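Local coordinates for protein angiogenin-1 (Salmo salar, PDB 7BFK) that probably hydrolyses RNA as a secreted endonuclease of the pancreatic ribonuclease family, and shows auto-inhibition, at residues I30-R35 with P90-K95; N8-Q13 with T45-N50; V103-A106 with F111-H114. All blocks are in the same frame, centred on the assembly; numbering follows the deposited sequence.

Interaction 1: I30-R35 with P90-K95; sequences ILNLNR and PNCTYK
Helix 24-32 and the long strand 93-108 of the pancreatic ribonuclease fold meet here through N32, in the last part of the helix, Y94, early in the strand, and C92 in the loop just before it. The contact is small, about 100 Å² counting both sides, and N32 contributes more than half of it. Its amide and the tyrosine hydroxyl come from opposite directions and meet in one nearly linear bond: N32 ND2 donates to Y94 OH at 2.9 Å with an angle of 171° at the hydrogen. The hydroxyl lies almost in the amide plane, so the N-H is used squarely. Seen from the tyrosine, ND2 sits at the ring edge, near the ring plane, and the two flat groups are turned only 28° apart. The first torsion of N32 sets its CG anti to the carbonyl carbon (chi1 -70°), which sends the amide out toward the strand. There N32 ND2 also passes C92 SG at 3.6 Å, a packing contact only.

The other ends of these groups converge on K41: N32 OD1 accepts from its backbone N, while Y94 OH bonds to its O. The amide and the hydroxyl are thus linked to each other and each to the backbone of K41, and both polar atoms of the buried amide are satisfied. With a leucine in place of N32, the hydroxyl of Y94 and the backbone N of K41 would probably each lose a partner, leaving the segment around K41 less firmly held. Next door, C92 is disulfide-bonded to C40, a covalent tie beside the polar one. N32 to R35 form a type I turn, closed by R35 N to N32 O, 3.0 Å, while on the strand side T93 pairs with T84 and G85 and the Y94 side chain rests on H83 of strand 76-85.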
ATOM      1  N   ILE A  30      -6.924   0.105  11.731  1.00 43.95           N
ATOM      2  CA  ILE A  30      -5.690  -0.680  12.040  1.00 47.15           C
ATOM      3  C   ILE A  30      -4.448   0.183  11.783  1.00 46.07           C
ATOM      4  O   ILE A  30      -3.596   0.248  12.666  1.00 40.60           O
ATOM      5  CB  ILE A  30      -5.646  -1.989  11.227  1.00 54.39           C
ATOM      6  CG1 ILE A  30      -6.847  -2.895  11.522  1.00 58.40           C
ATOM      7  CG2 ILE A  30      -4.328  -2.707  11.446  1.00 51.41           C
ATOM      8  CD1 ILE A  30      -7.137  -3.086  12.993  1.00 69.01           C
ATOM      9  N   LEU A  31      -4.329   0.787  10.594  1.00 41.34           N
ATOM     10  CA  LEU A  31      -3.192   1.679  10.243  1.00 40.81           C
ATOM     11  C   LEU A  31      -3.194   2.927  11.141  1.00 38.91           C
ATOM     12  O   LEU A  31      -2.120   3.316  11.608  1.00 46.11           O
ATOM     13  CB  LEU A  31      -3.290   2.104   8.772  1.00 40.07           C
ATOM     14  CG  LEU A  31      -3.029   1.024   7.727  1.00 44.53           C
ATOM     15  CD1 LEU A  31      -3.175   1.610   6.327  1.00 42.90           C
ATOM     16  CD2 LEU A  31      -1.643   0.394   7.897  1.00 46.63           C
ATOM     17  N   ASN A  32      -4.348   3.554  11.349  1.00 41.13           N
ATOM     18  CA  ASN A  32      -4.442   4.853  12.077  1.00 39.72           C
ATOM     19  C   ASN A  32      -4.048   4.680  13.551  1.00 47.29           C
ATOM     20  O   ASN A  32      -3.378   5.599  14.090  1.00 47.93           O
ATOM     21  CB  ASN A  32      -5.819   5.486  11.900  1.00 39.36           C
ATOM     22  CG  ASN A  32      -6.030   5.983  10.482  1.00 41.24           C
ATOM     23  OD1 ASN A  32      -5.066   6.235   9.776  1.00 37.35           O
ATOM     24  ND2 ASN A  32      -7.273   6.142  10.074  1.00 41.80           N
ATOM     25  N   LEU A  33      -4.421   3.556  14.170  1.00 53.48           N
ATOM     26  CA  LEU A  33      -4.133   3.273  15.609  1.00 58.06           C
ATOM     27  C   LEU A  33      -2.622   3.220  15.867  1.00 60.13           C
ATOM     28  O   LEU A  33      -2.241   3.357  17.034  1.00 65.28           O
ATOM     29  CB  LEU A  33      -4.800   1.956  16.012  1.00 61.60           C
ATOM     30  CG  LEU A  33      -6.322   1.998  16.113  1.00 63.63           C
ATOM     31  CD1 LEU A  33      -6.906   0.596  16.155  1.00 69.93           C
ATOM     32  CD2 LEU A  33      -6.762   2.807  17.326  1.00 64.01           C
ATOM     33  N   ASN A  34      -1.793   3.015  14.836  1.00 65.13           N
ATOM     34  CA  ASN A  34      -0.314   2.926  15.001  1.00 69.00           C
ATOM     35  C   ASN A  34       0.370   4.239  14.612  1.00 69.00           C
ATOM     36  O   ASN A  34       1.601   4.322  14.791  1.00 77.00           O
ATOM     37  CB  ASN A  34       0.299   1.742  14.246  1.00 76.99           C
ATOM     38  CG  ASN A  34       0.299   0.464  15.064  1.00 84.03           C
ATOM     39  OD1 ASN A  34      -0.747   0.013  15.534  1.00 81.67           O
ATOM     40  ND2 ASN A  34       1.470  -0.125  15.241  1.00 83.38           N
ATOM     41  N   ARG A  35      -0.386   5.236  14.148  1.00 73.74           N
ATOM     42  CA  ARG A  35       0.166   6.549  13.712  1.00 76.49           C
ATOM     43  C   ARG A  35       0.215   7.516  14.892  1.00 86.22           C
ATOM     44  O   ARG A  35      -0.741   7.612  15.659  1.00 90.32           O
ATOM     45  CB  ARG A  35      -0.690   7.150  12.592  1.00 76.99           C
ATOM     46  CG  ARG A  35      -1.069   6.156  11.505  1.00 77.93           C
ATOM     47  CD  ARG A  35      -1.692   6.778  10.270  1.00 74.33           C
ATOM     48  NE  ARG A  35      -0.721   7.486   9.447  1.00 75.20           N
ATOM     49  CZ  ARG A  35      -0.740   8.788   9.193  1.00 70.52           C
ATOM     50  NH1 ARG A  35      -1.706   9.554   9.674  1.00 62.99           N
ATOM     51  NH2 ARG A  35       0.201   9.316   8.434  1.00 69.64           N
ATOM     52  N   PRO A  90     -11.238   8.340  16.791  1.00 60.89           N
ATOM     53  CA  PRO A  90     -12.038   7.515  15.893  1.00 55.66           C
ATOM     54  C   PRO A  90     -13.056   8.260  15.022  1.00 51.97           C
ATOM     55  O   PRO A  90     -14.093   7.688  14.746  1.00 51.86           O
ATOM     56  CB  PRO A  90     -12.780   6.685  16.949  1.00 60.19           C
ATOM     57  CG  PRO A  90     -13.133   7.717  18.016  1.00 57.97           C
ATOM     58  CD  PRO A  90     -11.967   8.690  18.022  1.00 59.12           C
ATOM     59  N   ASN A  91     -12.738   9.484  14.586  1.00 47.70           N
ATOM     60  CA  ASN A  91     -13.670  10.344  13.814  1.00 49.88           C
ATOM     61  C   ASN A  91     -13.302  10.334  12.322  1.00 49.82           C
ATOM     62  O   ASN A  91     -13.790  11.228  11.586  1.00 48.99           O
ATOM     63  CB  ASN A  91     -13.659  11.767  14.366  1.00 52.71           C
ATOM     64  CG  ASN A  91     -13.909  11.806  15.858  1.00 59.17           C
ATOM     65  OD1 ASN A  91     -14.638  10.974  16.394  1.00 62.71           O
ATOM     66  ND2 ASN A  91     -13.301  12.764  16.536  1.00 60.84           N
ATOM     67  N   CYS A  92     -12.469   9.381  11.900  1.00 51.02           N
ATOM     68  CA  CYS A  92     -12.013   9.211  10.496  1.00 49.89           C
ATOM     69  C   CYS A  92     -13.145   8.610   9.665  1.00 46.58           C
ATOM     70  O   CYS A  92     -13.750   7.627  10.110  1.00 47.56           O
ATOM     71  CB  CYS A  92     -10.818   8.268  10.382  1.00 49.24           C
ATOM     72  SG  CYS A  92      -9.378   8.728  11.378  1.00 49.68           S
ATOM     73  N   THR A  93     -13.416   9.179   8.500  1.00 42.64           N
ATOM     74  CA  THR A  93     -14.384   8.641   7.514  1.00 42.84           C
ATOM     75  C   THR A  93     -13.642   8.399   6.190  1.00 41.64           C
ATOM     76  O   THR A  93     -12.823   9.284   5.787  1.00 39.04           O
ATOM     77  CB  THR A  93     -15.591   9.571   7.362  1.00 47.74           C
ATOM     78  OG1 THR A  93     -16.479   8.991   6.407  1.00 57.37           O
ATOM     79  CG2 THR A  93     -15.208  10.960   6.922  1.00 47.60           C
ATOM     80  N   TYR A  94     -13.903   7.257   5.549  1.00 40.09           N
ATOM     81  CA  TYR A  94     -13.250   6.819   4.292  1.00 40.79           C
ATOM     82  C   TYR A  94     -14.282   6.389   3.256  1.00 44.13           C
ATOM     83  O   TYR A  94     -15.366   5.937   3.593  1.00 46.84           O
ATOM     84  CB  TYR A  94     -12.262   5.679   4.558  1.00 39.54           C
ATOM     85  CG  TYR A  94     -11.053   6.111   5.349  1.00 35.76           C
ATOM     86  CD1 TYR A  94      -9.974   6.718   4.725  1.00 36.25           C
ATOM     87  CD2 TYR A  94     -10.999   5.950   6.717  1.00 36.09           C
ATOM     88  CE1 TYR A  94      -8.879   7.162   5.443  1.00 35.48           C
ATOM     89  CE2 TYR A  94      -9.908   6.374   7.448  1.00 36.72           C
ATOM     90  CZ  TYR A  94      -8.837   6.974   6.810  1.00 35.92           C
ATOM     91  OH  TYR A  94      -7.758   7.402   7.529  1.00 32.95           O
ATOM     92  N   LYS A  95     -13.912   6.565   2.001  1.00 40.61           N
ATOM     93  CA  LYS A  95     -14.646   6.083   0.822  1.00 46.35           C
ATOM     94  C   LYS A  95     -13.700   5.085   0.155  1.00 44.79           C
ATOM     95  O   LYS A  95     -12.496   5.397   0.071  1.00 39.50           O
ATOM     96  CB  LYS A  95     -15.048   7.284  -0.044  1.00 54.59           C
ATOM     97  CG  LYS A  95     -15.342   6.996  -1.511  1.00 65.30           C
ATOM     98  CD  LYS A  95     -15.457   8.270  -2.338  1.00 80.22           C
ATOM     99  CE  LYS A  95     -14.205   9.125  -2.285  1.00 83.12           C
ATOM    100  NZ  LYS A  95     -14.466  10.509  -2.748  1.00 86.30           N
TER

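Interaction 2: N8-Q13 with T45-N50; sequences NHFLKQ and TFILAN
Helix-on-strand packing through F10, Q13, F46 and I47 lays the N-terminal helix 5-14 across strand 43-47, close to the centre of the molecule. The segment axes come within 9.0 Å and run nearly at right angles, crossing at -102°. Helix and strand touch at two separate points. The first is purely apolar: F10 CZ meets the terminal methyl of I47, CD1, at 4.4 Å, approached obliquely. The phenylalanine reaches it because its CG is turned anti to the backbone N (chi1 177°), which carries the ring toward the strand although its first bond does not aim there. V54 of helix 51-55 touches both residues, as does I121, so the pair lies inside a larger hydrophobic cluster.

This is the buried seat of the N-terminal helix in the RNase A fold, where that helix, the counterpart of the bovine S-peptide helix, lies against the sheet. The second point lies near the end of the helix; on the helix side it is made by a backbone carbonyl, on the strand side by the F46 ring. The Q13 side chain sets off away from the strand, but Q13 O comes up to the F46 ring at 3.5 Å from CE2, again obliquely. That carbonyl is not left to an aromatic neighbour alone, since N44 ND2 donates a hydrogen bond to it. H14 ND1 is hydrogen-bonded to T45 O, and I47 makes backbone bonds to H14, at the helix end, and to D16 just after it, joining residues 14-16 to the strand.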
ATOM      1  N   ASN A   8       8.118  -6.721   5.579  1.00 26.24           N
ATOM      2  CA  ASN A   8       6.961  -7.158   6.405  1.00 25.63           C
ATOM      3  C   ASN A   8       6.028  -5.964   6.636  1.00 27.22           C
ATOM      4  O   ASN A   8       4.798  -6.125   6.553  1.00 24.87           O
ATOM      5  CB  ASN A   8       7.381  -7.778   7.741  1.00 26.75           C
ATOM      6  CG  ASN A   8       8.023  -9.134   7.555  1.00 30.07           C
ATOM      7  OD1 ASN A   8       9.178  -9.237   7.130  1.00 28.41           O
ATOM      8  ND2 ASN A   8       7.265 -10.180   7.848  1.00 34.00           N
ATOM      9  N   HIS A   9       6.597  -4.805   6.944  1.00 30.15           N
ATOM     10  CA  HIS A   9       5.811  -3.567   7.175  1.00 30.34           C
ATOM     11  C   HIS A   9       5.036  -3.234   5.877  1.00 27.25           C
ATOM     12  O   HIS A   9       3.850  -2.919   5.953  1.00 25.81           O
ATOM     13  CB  HIS A   9       6.732  -2.436   7.625  1.00 36.36           C
ATOM     14  CG  HIS A   9       6.016  -1.371   8.389  1.00 44.21           C
ATOM     15  ND1 HIS A   9       4.652  -1.156   8.256  1.00 51.00           N
ATOM     16  CD2 HIS A   9       6.466  -0.427   9.239  1.00 52.61           C
ATOM     17  CE1 HIS A   9       4.289  -0.147   9.022  1.00 52.33           C
ATOM     18  NE2 HIS A   9       5.388   0.327   9.631  1.00 60.29           N
ATOM     19  N   PHE A  10       5.695  -3.320   4.735  1.00 26.91           N
ATOM     20  CA  PHE A  10       5.088  -3.035   3.402  1.00 25.43           C
ATOM     21  C   PHE A  10       3.898  -3.966   3.173  1.00 27.72           C
ATOM     22  O   PHE A  10       2.812  -3.484   2.840  1.00 25.87           O
ATOM     23  CB  PHE A  10       6.125  -3.170   2.297  1.00 25.23           C
ATOM     24  CG  PHE A  10       5.553  -2.962   0.919  1.00 24.76           C
ATOM     25  CD1 PHE A  10       4.890  -3.984   0.263  1.00 27.44           C
ATOM     26  CD2 PHE A  10       5.647  -1.724   0.298  1.00 27.15           C
ATOM     27  CE1 PHE A  10       4.328  -3.773  -0.990  1.00 26.58           C
ATOM     28  CE2 PHE A  10       5.094  -1.521  -0.964  1.00 25.14           C
ATOM     29  CZ  PHE A  10       4.443  -2.540  -1.598  1.00 25.07           C
ATOM     30  N   LEU A  11       4.083  -5.277   3.388  1.00 26.88           N
ATOM     31  CA  LEU A  11       2.996  -6.262   3.196  1.00 27.85           C
ATOM     32  C   LEU A  11       1.818  -5.915   4.104  1.00 27.50           C
ATOM     33  O   LEU A  11       0.680  -5.930   3.608  1.00 28.45           O
ATOM     34  CB  LEU A  11       3.529  -7.662   3.483  1.00 28.32           C
ATOM     35  CG  LEU A  11       4.593  -8.165   2.527  1.00 27.27           C
ATOM     36  CD1 LEU A  11       5.048  -9.563   2.941  1.00 29.53           C
ATOM     37  CD2 LEU A  11       4.063  -8.186   1.085  1.00 26.62           C
ATOM     38  N   LYS A  12       2.066  -5.624   5.382  1.00 30.07           N
ATOM     39  CA  LYS A  12       0.995  -5.301   6.362  1.00 32.47           C
ATOM     40  C   LYS A  12       0.234  -4.052   5.902  1.00 31.56           C
ATOM     41  O   LYS A  12      -0.979  -4.047   5.950  1.00 30.71           O
ATOM     42  CB  LYS A  12       1.571  -5.035   7.758  1.00 37.48           C
ATOM     43  CG  LYS A  12       2.049  -6.253   8.545  1.00 47.91           C
ATOM     44  CD  LYS A  12       2.864  -5.833   9.781  1.00 48.95           C
ATOM     45  CE  LYS A  12       3.681  -6.938  10.422  1.00 55.04           C
ATOM     46  NZ  LYS A  12       2.889  -7.740  11.382  1.00 54.90           N
ATOM     47  N   GLN A  13       0.948  -3.028   5.452  1.00 28.17           N
ATOM     48  CA  GLN A  13       0.337  -1.746   5.017  1.00 29.60           C
ATOM     49  C   GLN A  13      -0.331  -1.835   3.624  1.00 32.03           C
ATOM     50  O   GLN A  13      -1.344  -1.149   3.443  1.00 29.57           O
ATOM     51  CB  GLN A  13       1.426  -0.691   4.960  1.00 31.80           C
ATOM     52  CG  GLN A  13       0.918   0.692   4.629  1.00 41.11           C
ATOM     53  CD  GLN A  13       1.893   1.723   5.132  1.00 47.01           C
ATOM     54  OE1 GLN A  13       2.532   2.431   4.364  1.00 56.36           O
ATOM     55  NE2 GLN A  13       2.057   1.756   6.442  1.00 48.98           N
ATOM     56  N   THR A  45      -3.521   2.626  -0.317  1.00 23.83           N
ATOM     57  CA  THR A  45      -3.782   1.704  -1.439  1.00 24.70           C
ATOM     58  C   THR A  45      -3.342   0.281  -1.039  1.00 24.73           C
ATOM     59  O   THR A  45      -2.166   0.094  -0.618  1.00 25.73           O
ATOM     60  CB  THR A  45      -3.097   2.208  -2.711  1.00 23.35           C
ATOM     61  OG1 THR A  45      -3.415   3.596  -2.892  1.00 24.82           O
ATOM     62  CG2 THR A  45      -3.470   1.403  -3.928  1.00 23.64           C
ATOM     63  N   PHE A  46      -4.245  -0.667  -1.217  1.00 23.25           N
ATOM     64  CA  PHE A  46      -4.059  -2.116  -0.964  1.00 25.60           C
ATOM     65  C   PHE A  46      -3.982  -2.860  -2.297  1.00 25.30           C
ATOM     66  O   PHE A  46      -4.808  -2.607  -3.176  1.00 25.70           O
ATOM     67  CB  PHE A  46      -5.208  -2.652  -0.106  1.00 30.25           C
ATOM     68  CG  PHE A  46      -5.344  -1.986   1.238  1.00 28.47           C
ATOM     69  CD1 PHE A  46      -6.115  -0.844   1.382  1.00 29.95           C
ATOM     70  CD2 PHE A  46      -4.698  -2.497   2.358  1.00 32.50           C
ATOM     71  CE1 PHE A  46      -6.242  -0.227   2.618  1.00 32.42           C
ATOM     72  CE2 PHE A  46      -4.813  -1.871   3.591  1.00 31.58           C
ATOM     73  CZ  PHE A  46      -5.582  -0.733   3.715  1.00 31.67           C
ATOM     74  N   ILE A  47      -2.981  -3.731  -2.438  1.00 24.86           N
ATOM     75  CA  ILE A  47      -2.783  -4.596  -3.633  1.00 24.99           C
ATOM     76  C   ILE A  47      -3.419  -5.962  -3.351  1.00 25.58           C
ATOM     77  O   ILE A  47      -3.095  -6.574  -2.325  1.00 25.46           O
ATOM     78  CB  ILE A  47      -1.297  -4.737  -3.980  1.00 25.33           C
ATOM     79  CG1 ILE A  47      -0.602  -3.379  -4.105  1.00 24.65           C
ATOM     80  CG2 ILE A  47      -1.133  -5.559  -5.245  1.00 27.36           C
ATOM     81  CD1 ILE A  47       0.889  -3.484  -4.079  1.00 25.06           C
ATOM     82  N   LEU A  48      -4.269  -6.436  -4.248  1.00 27.07           N
ATOM     83  CA  LEU A  48      -4.924  -7.763  -4.102  1.00 31.67           C
ATOM     84  C   LEU A  48      -4.050  -8.806  -4.793  1.00 31.96           C
ATOM     85  O   LEU A  48      -4.350  -9.154  -5.923  1.00 31.68           O
ATOM     86  CB  LEU A  48      -6.340  -7.702  -4.687  1.00 34.24           C
ATOM     87  CG  LEU A  48      -7.396  -7.057  -3.784  1.00 36.35           C
ATOM     88  CD1 LEU A  48      -7.075  -5.607  -3.481  1.00 37.16           C
ATOM     89  CD2 LEU A  48      -8.797  -7.166  -4.387  1.00 42.41           C
ATOM     90  N   ALA A  49      -3.012  -9.282  -4.106  1.00 27.51           N
ATOM     91  CA  ALA A  49      -2.014 -10.215  -4.650  1.00 33.68           C
ATOM     92  C   ALA A  49      -1.270 -10.906  -3.508  1.00 33.57           C
ATOM     93  O   ALA A  49      -1.447 -10.507  -2.342  1.00 32.92           O
ATOM     94  CB  ALA A  49      -1.059  -9.450  -5.541  1.00 38.89           C
ATOM     95  N   ASN A  50      -0.484 -11.922  -3.836  1.00 36.75           N
ATOM     96  CA  ASN A  50       0.342 -12.626  -2.831  1.00 37.23           C
ATOM     97  C   ASN A  50       1.679 -11.892  -2.775  1.00 34.91           C
ATOM     98  O   ASN A  50       2.080 -11.233  -3.730  1.00 32.51           O
ATOM     99  CB  ASN A  50       0.399 -14.134  -3.087  1.00 44.24           C
ATOM    100  CG  ASN A  50       1.480 -14.601  -4.041  1.00 57.83           C
ATOM    101  OD1 ASN A  50       2.229 -13.807  -4.600  1.00 67.29           O
ATOM    102  ND2 ASN A  50       1.573 -15.912  -4.223  1.00 70.70           N
TER

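Interaction 3: V103-A106 with F111-H114; sequences VIIA and FPVH
A106, V113 and P112 carry most of the surface buried here, and A106 O is the centre of it. V113 N donates to A106 O at 2.9 Å in a fairly straight bond, but the donor stands well above the carbonyl plane, 39° out of it. A second, weaker approach shares the same oxygen: the CA-H of P112 points at A106 O, with P112 CA 3.3 Å away. In the return direction a water takes the place of a direct backbone bond, accepting from A106 N at 3.0 Å and donating to V113 O at 2.6 Å.

The contact belongs to the beta hairpin of strands 93-108 and 111-113, whose short segments meet at 95° instead of running side by side. C107, next in the chain after A106, is disulfide-bonded to C58. Two apolar contacts accompany the backbone bond. A106 CB packs against V113 CG2 at 4.0 Å. I105 and P112 lie side by side, with I105 CD1 3.7 Å from P112 CB; the ethyl branch starts between the backbone N and the carbonyl carbon (chi1 69°), the crowded position, and its extended chain lays CD1 along the proline ring. Helix 5-14 covers this patch, F10 touching I105, Y7 touching P112 and Q6 touching V113.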
ATOM      1  N   VAL A 103       1.392  -0.642 -10.303  1.00 27.18           N
ATOM      2  CA  VAL A 103       1.697   0.010  -9.003  1.00 25.53           C
ATOM      3  C   VAL A 103       3.136   0.526  -9.044  1.00 27.33           C
ATOM      4  O   VAL A 103       3.972  -0.029  -9.809  1.00 28.93           O
ATOM      5  CB  VAL A 103       1.451  -0.944  -7.835  1.00 25.92           C
ATOM      6  CG1 VAL A 103      -0.019  -1.309  -7.738  1.00 27.35           C
ATOM      7  CG2 VAL A 103       2.322  -2.189  -7.949  1.00 28.61           C
ATOM      8  N   ILE A 104       3.392   1.602  -8.320  1.00 27.34           N
ATOM      9  CA  ILE A 104       4.739   2.196  -8.202  1.00 26.65           C
ATOM     10  C   ILE A 104       5.156   2.086  -6.747  1.00 28.70           C
ATOM     11  O   ILE A 104       4.485   2.662  -5.896  1.00 25.90           O
ATOM     12  CB  ILE A 104       4.770   3.626  -8.727  1.00 30.39           C
ATOM     13  CG1 ILE A 104       4.145   3.723 -10.122  1.00 30.64           C
ATOM     14  CG2 ILE A 104       6.206   4.118  -8.689  1.00 30.86           C
ATOM     15  CD1 ILE A 104       3.749   5.127 -10.529  1.00 36.98           C
ATOM     16  N   ILE A 105       6.225   1.351  -6.496  1.00 27.00           N
ATOM     17  CA  ILE A 105       6.725   1.076  -5.127  1.00 29.44           C
ATOM     18  C   ILE A 105       8.212   1.403  -5.071  1.00 34.80           C
ATOM     19  O   ILE A 105       8.808   1.656  -6.112  1.00 30.31           O
ATOM     20  CB  ILE A 105       6.477  -0.393  -4.765  1.00 29.29           C
ATOM     21  CG1 ILE A 105       7.373  -1.328  -5.585  1.00 30.63           C
ATOM     22  CG2 ILE A 105       5.009  -0.738  -4.915  1.00 29.75           C
ATOM     23  CD1 ILE A 105       7.293  -2.770  -5.172  1.00 31.26           C
ATOM     24  N   ALA A 106       8.749   1.406  -3.867  1.00 34.46           N
ATOM     25  CA  ALA A 106      10.179   1.529  -3.589  1.00 34.69           C
ATOM     26  C   ALA A 106      10.706   0.115  -3.388  1.00 37.96           C
ATOM     27  O   ALA A 106       9.989  -0.719  -2.768  1.00 35.75           O
ATOM     28  CB  ALA A 106      10.402   2.414  -2.376  1.00 37.18           C
ATOM     29  N   PHE A 111      13.561  -6.360  -2.089  1.00 37.46           N
ATOM     30  CA  PHE A 111      12.445  -6.107  -1.132  1.00 39.40           C
ATOM     31  C   PHE A 111      11.677  -4.812  -1.379  1.00 35.89           C
ATOM     32  O   PHE A 111      12.214  -3.712  -1.278  1.00 37.41           O
ATOM     33  CB  PHE A 111      12.958  -6.002   0.311  1.00 39.11           C
ATOM     34  CG  PHE A 111      13.570  -7.258   0.869  1.00 43.67           C
ATOM     35  CD1 PHE A 111      12.772  -8.314   1.283  1.00 39.61           C
ATOM     36  CD2 PHE A 111      14.949  -7.372   1.019  1.00 43.65           C
ATOM     37  CE1 PHE A 111      13.334  -9.469   1.807  1.00 41.40           C
ATOM     38  CE2 PHE A 111      15.508  -8.524   1.551  1.00 41.38           C
ATOM     39  CZ  PHE A 111      14.701  -9.573   1.939  1.00 42.52           C
ATOM     40  N   PRO A 112      10.365  -4.914  -1.676  1.00 33.63           N
ATOM     41  CA  PRO A 112       9.485  -3.757  -1.646  1.00 32.83           C
ATOM     42  C   PRO A 112       9.561  -3.151  -0.239  1.00 32.76           C
ATOM     43  O   PRO A 112       9.593  -3.920   0.719  1.00 33.45           O
ATOM     44  CB  PRO A 112       8.089  -4.338  -1.911  1.00 32.01           C
ATOM     45  CG  PRO A 112       8.366  -5.611  -2.679  1.00 33.63           C
ATOM     46  CD  PRO A 112       9.678  -6.136  -2.122  1.00 34.94           C
ATOM     47  N   VAL A 113       9.596  -1.824  -0.141  1.00 31.87           N
ATOM     48  CA  VAL A 113       9.674  -1.090   1.157  1.00 35.40           C
ATOM     49  C   VAL A 113       8.853   0.188   1.089  1.00 34.78           C
ATOM     50  O   VAL A 113       8.652   0.715  -0.007  1.00 40.11           O
ATOM     51  CB  VAL A 113      11.143  -0.771   1.527  1.00 35.06           C
ATOM     52  CG1 VAL A 113      11.901  -2.024   1.882  1.00 37.06           C
ATOM     53  CG2 VAL A 113      11.858  -0.023   0.412  1.00 38.63           C
ATOM     54  N   HIS A 114       8.431   0.681   2.258  1.00 49.35           N
ATOM     55  CA  HIS A 114       7.755   1.991   2.454  1.00 55.09           C
ATOM     56  C   HIS A 114       8.425   2.652   3.665  1.00 62.51           C
ATOM     57  O   HIS A 114       8.523   2.000   4.721  1.00 72.81           O
ATOM     58  CB  HIS A 114       6.234   1.828   2.613  1.00 58.84           C
ATOM     59  CG  HIS A 114       5.840   1.288   3.947  1.00 71.30           C
ATOM     60  ND1 HIS A 114       5.556   2.111   5.019  1.00 77.10           N
ATOM     61  CD2 HIS A 114       5.718   0.022   4.403  1.00 70.60           C
ATOM     62  CE1 HIS A 114       5.258   1.374   6.071  1.00 77.75           C
ATOM     63  NE2 HIS A 114       5.350   0.093   5.720  1.00 75.67           N
TER
HETATM   64  O   HOH W   1       6.733   1.469  -1.580  1.00 34.40           O

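In the fold
Interactions 2 and 3 are buried, interaction 1 only partly. Interaction 1 lies farthest out, its centre about 15 Å from the centre of the chain, and works through an amide, a hydroxyl and a neighbouring disulfide. Interaction 2, the most central, is mainly apolar contact between helix and strand. Interaction 3 relies instead on backbone bonding with an inserted water. Interactions 1 and 3 both use strand 93-108 but sit on opposite sides of the centre. L31, a neighbour of N32 in 30-35, packs on interaction 2, its CD2 4.1 Å from Q13 CA, while F10 connects interactions 2 and 3, with F10 CD2 3.8 Å from V113 C.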